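Local coordinates for octenoyl-CoA reductase/carboxylase (Streptomyces sp., PDB 4A0S), which reductively carboxylates 2-octenoyl-CoA with NADPH, supplying an extender unit for polyketide biosynthesis, at residues 314-319 with 342-347; 310-315 with 330-335. One frame throughout, in Å; residues are numbered along the deposited sequence.

Both contacts start from the same piece of chain, sharing Thr314 and Gly315, and their centres lie about 10 Å apart. Contact 2 is the pairing of two parallel strands in the nucleotide-binding sheet; contact 1 is the start of the helix that joins those strands, set against strand 342-346 at the subunit interface. They touch directly: Glu312 OE2 is 2.6 Å from Thr318 OG1, a probable hydrogen bond, and Val332 CG1 packs 3.7 Å from Phe319 CE1. NADP meets both, through Thr314 in the shared loop and through His313 and Cys335 of contact 2, and the second subunit reaches both as well.

Contact 1 of 2, residues 314-319 with 342-347; sequences TGRVTF and LHTFDN. With NAP (NADP nicotinamide-adenine-dinucleotide phosphate), chain F.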
loop_
_atom_site.group_PDB
_atom_site.type_symbol
_atom_site.label_atom_id
_atom_site.label_comp_id
_atom_site.label_asym_id
_atom_site.label_seq_id
_atom_site.Cartn_x
_atom_site.Cartn_y
_atom_site.Cartn_z
ATOM N N THR A 314 17.831 8.906 -16.636
ATOM C CA THR A 314 18.684 9.783 -17.417
ATOM C C THR A 314 19.422 10.739 -16.514
ATOM O O THR A 314 20.503 11.180 -16.860
ATOM C CB THR A 314 17.886 10.571 -18.453
ATOM O OG1 THR A 314 16.557 10.798 -17.965
ATOM C CG2 THR A 314 17.820 9.784 -19.744
ATOM N N GLY A 315 18.818 11.076 -15.379
ATOM C CA GLY A 315 19.545 11.718 -14.281
ATOM C C GLY A 315 19.348 13.206 -14.122
ATOM O O GLY A 315 18.273 13.730 -14.405
ATOM N N ARG A 316 20.421 13.864 -13.683
ATOM C CA ARG A 316 20.460 15.291 -13.342
ATOM C C ARG A 316 19.821 16.193 -14.403
ATOM O O ARG A 316 19.073 17.124 -14.093
ATOM C CB ARG A 316 21.928 15.677 -13.070
ATOM C CG ARG A 316 22.309 17.107 -13.308
ATOM C CD ARG A 316 23.651 17.441 -12.673
ATOM N NE ARG A 316 23.808 18.898 -12.633
ATOM C CZ ARG A 316 23.342 19.686 -11.664
ATOM N NH1 ARG A 316 22.715 19.178 -10.607
ATOM N NH2 ARG A 316 23.524 20.993 -11.735
ATOM N N VAL A 317 20.085 15.883 -15.661
ATOM C CA VAL A 317 19.646 16.719 -16.771
ATOM C C VAL A 317 18.123 16.773 -16.862
ATOM O O VAL A 317 17.549 17.824 -17.118
ATOM C CB VAL A 317 20.266 16.225 -18.091
ATOM C CG1 VAL A 317 19.555 16.824 -19.282
ATOM C CG2 VAL A 317 21.733 16.595 -18.131
ATOM N N THR A 318 17.486 15.632 -16.630
ATOM C CA THR A 318 16.043 15.494 -16.811
ATOM C C THR A 318 15.280 15.510 -15.500
ATOM O O THR A 318 14.057 15.665 -15.491
ATOM C CB THR A 318 15.707 14.171 -17.517
ATOM O OG1 THR A 318 16.269 13.085 -16.775
ATOM C CG2 THR A 318 16.287 14.166 -18.916
ATOM N N PHE A 319 15.980 15.311 -14.393
ATOM C CA PHE A 319 15.268 15.015 -13.159
ATOM C C PHE A 319 14.400 16.163 -12.675
ATOM O O PHE A 319 13.298 15.933 -12.209
ATOM C CB PHE A 319 16.207 14.569 -12.056
ATOM C CG PHE A 319 15.490 14.076 -10.844
ATOM C CD1 PHE A 319 15.057 12.769 -10.774
ATOM C CD2 PHE A 319 15.216 14.931 -9.788
ATOM C CE1 PHE A 319 14.381 12.300 -9.662
ATOM C CE2 PHE A 319 14.523 14.465 -8.668
ATOM C CZ PHE A 319 14.104 13.156 -8.620
ATOM N N LEU A 342 24.010 14.086 -9.267
ATOM C CA LEU A 342 23.714 15.240 -8.432
ATOM C C LEU A 342 22.459 15.880 -8.961
ATOM O O LEU A 342 22.499 16.768 -9.810
ATOM C CB LEU A 342 24.879 16.234 -8.419
ATOM C CG LEU A 342 26.134 15.725 -7.716
ATOM C CD1 LEU A 342 27.226 16.778 -7.680
ATOM C CD2 LEU A 342 25.745 15.281 -6.316
ATOM N N HIS A 343 21.330 15.383 -8.488
ATOM C CA HIS A 343 20.051 15.873 -8.963
ATOM C C HIS A 343 19.716 17.153 -8.263
ATOM O O HIS A 343 19.953 17.280 -7.073
ATOM C CB HIS A 343 18.971 14.859 -8.665
ATOM C CG HIS A 343 19.044 13.635 -9.521
ATOM N ND1 HIS A 343 18.001 12.740 -9.613
ATOM C CD2 HIS A 343 20.020 13.172 -10.342
ATOM C CE1 HIS A 343 18.338 11.772 -10.452
ATOM N NE2 HIS A 343 19.555 12.013 -10.908
ATOM N N THR A 344 19.193 18.099 -9.029
ATOM C CA THR A 344 18.566 19.285 -8.488
ATOM C C THR A 344 17.147 19.354 -8.996
ATOM O O THR A 344 16.869 19.062 -10.160
ATOM C CB THR A 344 19.327 20.560 -8.864
ATOM O OG1 THR A 344 20.660 20.457 -8.358
ATOM C CG2 THR A 344 18.644 21.812 -8.274
ATOM N N PHE A 345 16.246 19.708 -8.094
ATOM C CA PHE A 345 14.859 19.836 -8.421
ATOM C C PHE A 345 14.253 20.880 -7.507
ATOM O O PHE A 345 14.790 21.191 -6.437
ATOM C CB PHE A 345 14.129 18.487 -8.294
ATOM C CG PHE A 345 13.942 18.025 -6.878
ATOM C CD1 PHE A 345 14.954 17.331 -6.223
ATOM C CD2 PHE A 345 12.767 18.304 -6.191
ATOM C CE1 PHE A 345 14.793 16.904 -4.893
ATOM C CE2 PHE A 345 12.593 17.880 -4.868
ATOM C CZ PHE A 345 13.608 17.185 -4.219
ATOM N N ASP A 346 13.126 21.409 -7.951
ATOM C CA ASP A 346 12.381 22.385 -7.199
ATOM C C ASP A 346 11.402 21.607 -6.319
ATOM O O ASP A 346 10.480 20.955 -6.810
ATOM C CB ASP A 346 11.661 23.314 -8.176
ATOM C CG ASP A 346 10.974 24.478 -7.495
ATOM O OD1 ASP A 346 10.531 24.355 -6.336
ATOM O OD2 ASP A 346 10.864 25.530 -8.150
ATOM N N ASN A 347 11.629 21.669 -5.019
ATOM C CA ASN A 347 10.840 20.882 -4.083
ATOM C C ASN A 347 9.411 21.361 -3.969
ATOM O O ASN A 347 8.541 20.614 -3.534
ATOM C CB ASN A 347 11.483 20.841 -2.699
ATOM C CG ASN A 347 10.861 19.765 -1.805
ATOM O OD1 ASN A 347 10.641 18.625 -2.236
ATOM N ND2 ASN A 347 10.566 20.128 -0.568
HETATM P PA NAP F . 20.947 2.495 -22.311
HETATM O O1A NAP F . 20.454 1.171 -23.006
HETATM O O2A NAP F . 22.211 3.103 -22.842
HETATM O O5B NAP F . 19.802 3.508 -22.479
HETATM C C5B NAP F . 19.941 4.747 -21.813
HETATM C C4B NAP F . 19.101 5.751 -22.585
HETATM O O4B NAP F . 19.219 6.985 -21.863
HETATM C C3B NAP F . 19.620 6.005 -24.017
HETATM O O3B NAP F . 18.622 5.502 -24.882
HETATM C C2B NAP F . 19.594 7.518 -24.167
HETATM O O2B NAP F . 18.326 7.991 -24.618
HETATM C C1B NAP F . 19.790 8.022 -22.782
HETATM N N9A NAP F . 21.249 8.091 -22.520
HETATM C C8A NAP F . 22.237 7.311 -22.989
HETATM N N7A NAP F . 23.414 7.689 -22.474
HETATM C C5A NAP F . 23.148 8.714 -21.677
HETATM C C6A NAP F . 23.952 9.520 -20.910
HETATM N N6A NAP F . 25.264 9.291 -20.858
HETATM N N1A NAP F . 23.381 10.488 -20.209
HETATM C C2A NAP F . 22.066 10.685 -20.235
HETATM N N3A NAP F . 21.262 9.955 -20.975
HETATM C C4A NAP F . 21.791 8.963 -21.698
HETATM O O3 NAP F . 21.119 2.269 -20.735
HETATM P PN NAP F . 19.996 1.587 -19.809
HETATM O O1N NAP F . 20.441 0.083 -19.805
HETATM O O2N NAP F . 18.581 1.919 -20.207
HETATM O O5D NAP F . 20.438 2.252 -18.427
HETATM C C5D NAP F . 20.138 3.638 -18.299
HETATM C C4D NAP F . 20.607 4.018 -16.923
HETATM O O4D NAP F . 19.879 3.150 -15.987
HETATM C C3D NAP F . 22.089 3.721 -16.685
HETATM O O3D NAP F . 22.525 4.844 -15.892
HETATM C C2D NAP F . 22.089 2.440 -15.879
HETATM O O2D NAP F . 23.254 2.345 -15.026
HETATM C C1D NAP F . 20.875 2.723 -15.015
HETATM N N1N NAP F . 20.303 1.439 -14.683
HETATM C C2N NAP F . 20.007 1.215 -13.356
HETATM C C3N NAP F . 19.457 -0.002 -13.064
HETATM C C7N NAP F . 19.154 -0.245 -11.637
HETATM O O7N NAP F . 19.281 0.636 -10.781
HETATM N N7N NAP F . 18.795 -1.480 -11.407
HETATM C C4N NAP F . 19.203 -0.969 -14.041
HETATM C C5N NAP F . 19.482 -0.751 -15.379
HETATM C C6N NAP F . 20.035 0.478 -15.702
HETATM P P2B NAP F . 18.323 9.493 -25.196
HETATM O O1X NAP F . 16.894 9.378 -25.970
HETATM O O2X NAP F . 18.231 10.569 -24.001
HETATM O O3X NAP F . 19.568 9.499 -26.050
HETATM O O HOH W 1 18.283 17.335 -11.591
#
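Phe319 and His343 meet ring to ring, with ND1 of His343 over one face of the phenyl group, 3.1 Å from Phe319 CG and displaced toward the rim. The planes are inclined by 37°, while Phe319 CB sits over a face of the imidazole in a CH-pi contact. The edge of the Phe319 ring is directed at the face of Phe345 in an offset edge-to-face pair with planes at 75°, the closest atoms being Phe319 CE2 and Phe345 CD1, 3.8 Å apart; the three rings form an aromatic cluster. The CB bond of Phe319 points toward strand 342-346, and CG lies anti to the backbone N (chi1 -172°), close to His343 ND1. An alanine in place of Phe319 would probably leave a gap beside His343 ND1 and Phe345 CD1, and those rings with less support on this side.

Arg316 runs extended past the strand, and its NH1 donates to Leu342 O at 2.5 Å, with the acceptor in the guanidinium plane. A weak second bond joins NH1 to Thr344 OG1 at 3.3 Å. Water 1 bridges Arg316 O and Thr344 N.

Farther out, Asp283 forms a salt bridge with Arg316 NH2, and Ser337 bonds His343 NE2. Strand 342-346 pairs antiparallel with a strand of the second subunit, where Thr344 OG1 is hydrogen-bonded to Thr344 OG1 of that subunit, and His343 and Phe345 meet its Phe345 and His343. Aromatic packing and a guanidinium probably balanced in part by Asp283 thus join the helix start to an intersubunit sheet.

Contact 2 of 2, residues 310-315 with 330-335; sequences VFEHTG and GTVVTC. With NAP (NADP nicotinamide-adenine-dinucleotide phosphate), chain F.
The imidazole of His313 lies beside NADP, with C4B of the cofactor in plane at its edge and ND1 3.5 Å from NADP C5D, while its NE2 is hydrogen-bonded to Trp227 O; across the strands, His313 CB meets Cys335 SG at 3.9 Å. The Phe311 ring approaches Val333 CG1 obliquely, on the sheet side covered by helices 200-210 and 232-243. These residues belong to a beta-alpha-beta unit of the Rossmann fold, in which strands 310-312 and 331-334 run parallel and helix 316-325 makes the crossover between them.

Val310 pairs with Val332, Phe311 with Val333 and Glu312 with Thr334. Val310 N donates to Thr331 O, Val333 N returns a bond to Val310 O, and Glu312 N reaches Val333 O at 2.7 Å; a weak bond from Cys335 N to Glu312 O extends the ladder toward the cofactor. On the face of Val310 and Val332, beneath the crossover helix, Glu312 CG rests against Val332 CG1 at 3.6 Å, the two side chains lying side by side. The Glu312 chain bends at chi2 (-77°), turning CD away from strand 331-334.

Its buried carboxylate is held from several directions. Ser322 and Thr318 bond OE2, and water 2 links OE1 to Thr334 OG1, which also bonds Asn347 of the second subunit. Glu312 OE1 accepts a hydrogen bond from Gly315 N at 3.2 Å through its syn lone pair, with an angle of 166° at the hydrogen.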
loop_
_atom_site.group_PDB
_atom_site.type_symbol
_atom_site.label_atom_id
_atom_site.label_comp_id
_atom_site.label_asym_id
_atom_site.label_seq_id
_atom_site.Cartn_x
_atom_site.Cartn_y
_atom_site.Cartn_z
ATOM N N VAL A 310 6.718 9.192 -14.011
ATOM C CA VAL A 310 7.840 9.542 -14.836
ATOM C C VAL A 310 8.904 8.513 -14.544
ATOM O O VAL A 310 9.303 8.303 -13.399
ATOM C CB VAL A 310 8.374 10.938 -14.529
ATOM C CG1 VAL A 310 9.535 11.254 -15.434
ATOM C CG2 VAL A 310 7.255 11.956 -14.668
ATOM N N PHE A 311 9.361 7.890 -15.611
ATOM C CA PHE A 311 10.330 6.820 -15.550
ATOM C C PHE A 311 11.689 7.462 -15.776
ATOM O O PHE A 311 12.038 7.854 -16.891
ATOM C CB PHE A 311 9.992 5.800 -16.630
ATOM C CG PHE A 311 10.843 4.567 -16.605
ATOM C CD1 PHE A 311 12.022 4.509 -17.334
ATOM C CD2 PHE A 311 10.445 3.456 -15.880
ATOM C CE1 PHE A 311 12.815 3.357 -17.320
ATOM C CE2 PHE A 311 11.211 2.298 -15.873
ATOM C CZ PHE A 311 12.412 2.256 -16.588
ATOM N N GLU A 312 12.418 7.632 -14.677
ATOM C CA GLU A 312 13.709 8.283 -14.681
ATOM C C GLU A 312 14.891 7.338 -14.658
ATOM O O GLU A 312 14.810 6.220 -14.160
ATOM C CB GLU A 312 13.813 9.216 -13.481
ATOM C CG GLU A 312 13.519 10.621 -13.821
ATOM C CD GLU A 312 14.681 11.284 -14.525
ATOM O OE1 GLU A 312 15.775 10.703 -14.552
ATOM O OE2 GLU A 312 14.498 12.397 -15.029
ATOM N N HIS A 313 16.005 7.816 -15.196
ATOM C CA HIS A 313 17.282 7.120 -15.114
ATOM C C HIS A 313 18.320 7.956 -15.844
ATOM O O HIS A 313 19.511 7.751 -15.691
ATOM C CB HIS A 313 17.192 5.747 -15.747
ATOM C CG HIS A 313 16.677 5.773 -17.145
ATOM N ND1 HIS A 313 17.504 5.882 -18.243
ATOM C CD2 HIS A 313 15.415 5.689 -17.629
ATOM C CE1 HIS A 313 16.771 5.861 -19.343
ATOM N NE2 HIS A 313 15.502 5.747 -18.995
ATOM N N THR A 314 17.831 8.906 -16.636
ATOM C CA THR A 314 18.684 9.783 -17.417
ATOM C C THR A 314 19.422 10.739 -16.514
ATOM O O THR A 314 20.503 11.180 -16.860
ATOM C CB THR A 314 17.886 10.571 -18.453
ATOM O OG1 THR A 314 16.557 10.798 -17.965
ATOM C CG2 THR A 314 17.820 9.784 -19.744
ATOM N N GLY A 315 18.818 11.076 -15.379
ATOM C CA GLY A 315 19.545 11.718 -14.281
ATOM C C GLY A 315 19.348 13.206 -14.122
ATOM O O GLY A 315 18.273 13.730 -14.405
ATOM N N GLY A 330 1.718 12.448 -8.552
ATOM C CA GLY A 330 2.475 11.576 -9.436
ATOM C C GLY A 330 3.749 11.049 -8.801
ATOM O O GLY A 330 4.145 11.468 -7.722
ATOM N N THR A 331 4.389 10.131 -9.501
ATOM C CA THR A 331 5.586 9.477 -9.010
ATOM C C THR A 331 6.674 9.572 -10.057
ATOM O O THR A 331 6.465 9.225 -11.209
ATOM C CB THR A 331 5.300 8.006 -8.696
ATOM O OG1 THR A 331 4.300 7.935 -7.670
ATOM C CG2 THR A 331 6.574 7.295 -8.215
ATOM N N VAL A 332 7.808 10.117 -9.649
ATOM C CA VAL A 332 9.013 9.999 -10.416
ATOM C C VAL A 332 9.698 8.763 -9.838
ATOM O O VAL A 332 10.021 8.730 -8.657
ATOM C CB VAL A 332 9.919 11.222 -10.242
ATOM C CG1 VAL A 332 11.211 11.016 -11.024
ATOM C CG2 VAL A 332 9.206 12.483 -10.679
ATOM N N VAL A 333 9.873 7.744 -10.655
ATOM C CA VAL A 333 10.580 6.561 -10.213
ATOM C C VAL A 333 11.915 6.564 -10.925
ATOM O O VAL A 333 11.969 6.718 -12.143
ATOM C CB VAL A 333 9.765 5.256 -10.426
ATOM C CG1 VAL A 333 9.382 5.041 -11.914
ATOM C CG2 VAL A 333 10.499 4.047 -9.840
ATOM N N THR A 334 12.992 6.440 -10.156
ATOM C CA THR A 334 14.326 6.570 -10.721
ATOM C C THR A 334 15.218 5.416 -10.314
ATOM O O THR A 334 15.196 4.987 -9.152
ATOM C CB THR A 334 15.012 7.886 -10.282
ATOM O OG1 THR A 334 16.344 7.922 -10.812
ATOM C CG2 THR A 334 15.056 8.004 -8.753
ATOM N N CYS A 335 16.006 4.931 -11.266
ATOM C CA CYS A 335 16.950 3.848 -10.988
ATOM C C CYS A 335 18.335 4.189 -11.476
ATOM O O CYS A 335 19.212 3.323 -11.558
ATOM C CB CYS A 335 16.500 2.567 -11.682
ATOM S SG CYS A 335 16.567 2.649 -13.491
HETATM P PA NAP F . 20.947 2.495 -22.311
HETATM O O1A NAP F . 20.454 1.171 -23.006
HETATM O O2A NAP F . 22.211 3.103 -22.842
HETATM O O5B NAP F . 19.802 3.508 -22.479
HETATM C C5B NAP F . 19.941 4.747 -21.813
HETATM C C4B NAP F . 19.101 5.751 -22.585
HETATM O O4B NAP F . 19.219 6.985 -21.863
HETATM C C3B NAP F . 19.620 6.005 -24.017
HETATM O O3B NAP F . 18.622 5.502 -24.882
HETATM C C2B NAP F . 19.594 7.518 -24.167
HETATM O O2B NAP F . 18.326 7.991 -24.618
HETATM C C1B NAP F . 19.790 8.022 -22.782
HETATM N N9A NAP F . 21.249 8.091 -22.520
HETATM C C8A NAP F . 22.237 7.311 -22.989
HETATM N N7A NAP F . 23.414 7.689 -22.474
HETATM C C5A NAP F . 23.148 8.714 -21.677
HETATM C C6A NAP F . 23.952 9.520 -20.910
HETATM N N6A NAP F . 25.264 9.291 -20.858
HETATM N N1A NAP F . 23.381 10.488 -20.209
HETATM C C2A NAP F . 22.066 10.685 -20.235
HETATM N N3A NAP F . 21.262 9.955 -20.975
HETATM C C4A NAP F . 21.791 8.963 -21.698
HETATM O O3 NAP F . 21.119 2.269 -20.735
HETATM P PN NAP F . 19.996 1.587 -19.809
HETATM O O1N NAP F . 20.441 0.083 -19.805
HETATM O O2N NAP F . 18.581 1.919 -20.207
HETATM O O5D NAP F . 20.438 2.252 -18.427
HETATM C C5D NAP F . 20.138 3.638 -18.299
HETATM C C4D NAP F . 20.607 4.018 -16.923
HETATM O O4D NAP F . 19.879 3.150 -15.987
HETATM C C3D NAP F . 22.089 3.721 -16.685
HETATM O O3D NAP F . 22.525 4.844 -15.892
HETATM C C2D NAP F . 22.089 2.440 -15.879
HETATM O O2D NAP F . 23.254 2.345 -15.026
HETATM C C1D NAP F . 20.875 2.723 -15.015
HETATM N N1N NAP F . 20.303 1.439 -14.683
HETATM C C2N NAP F . 20.007 1.215 -13.356
HETATM C C3N NAP F . 19.457 -0.002 -13.064
HETATM C C7N NAP F . 19.154 -0.245 -11.637
HETATM O O7N NAP F . 19.281 0.636 -10.781
HETATM N N7N NAP F . 18.795 -1.480 -11.407
HETATM C C4N NAP F . 19.203 -0.969 -14.041
HETATM C C5N NAP F . 19.482 -0.751 -15.379
HETATM C C6N NAP F . 20.035 0.478 -15.702
HETATM P P2B NAP F . 18.323 9.493 -25.196
HETATM O O1X NAP F . 16.894 9.378 -25.970
HETATM O O2X NAP F . 18.231 10.569 -24.001
HETATM O O3X NAP F . 19.568 9.499 -26.050
HETATM O O HOH W 2 17.089 9.765 -12.334
#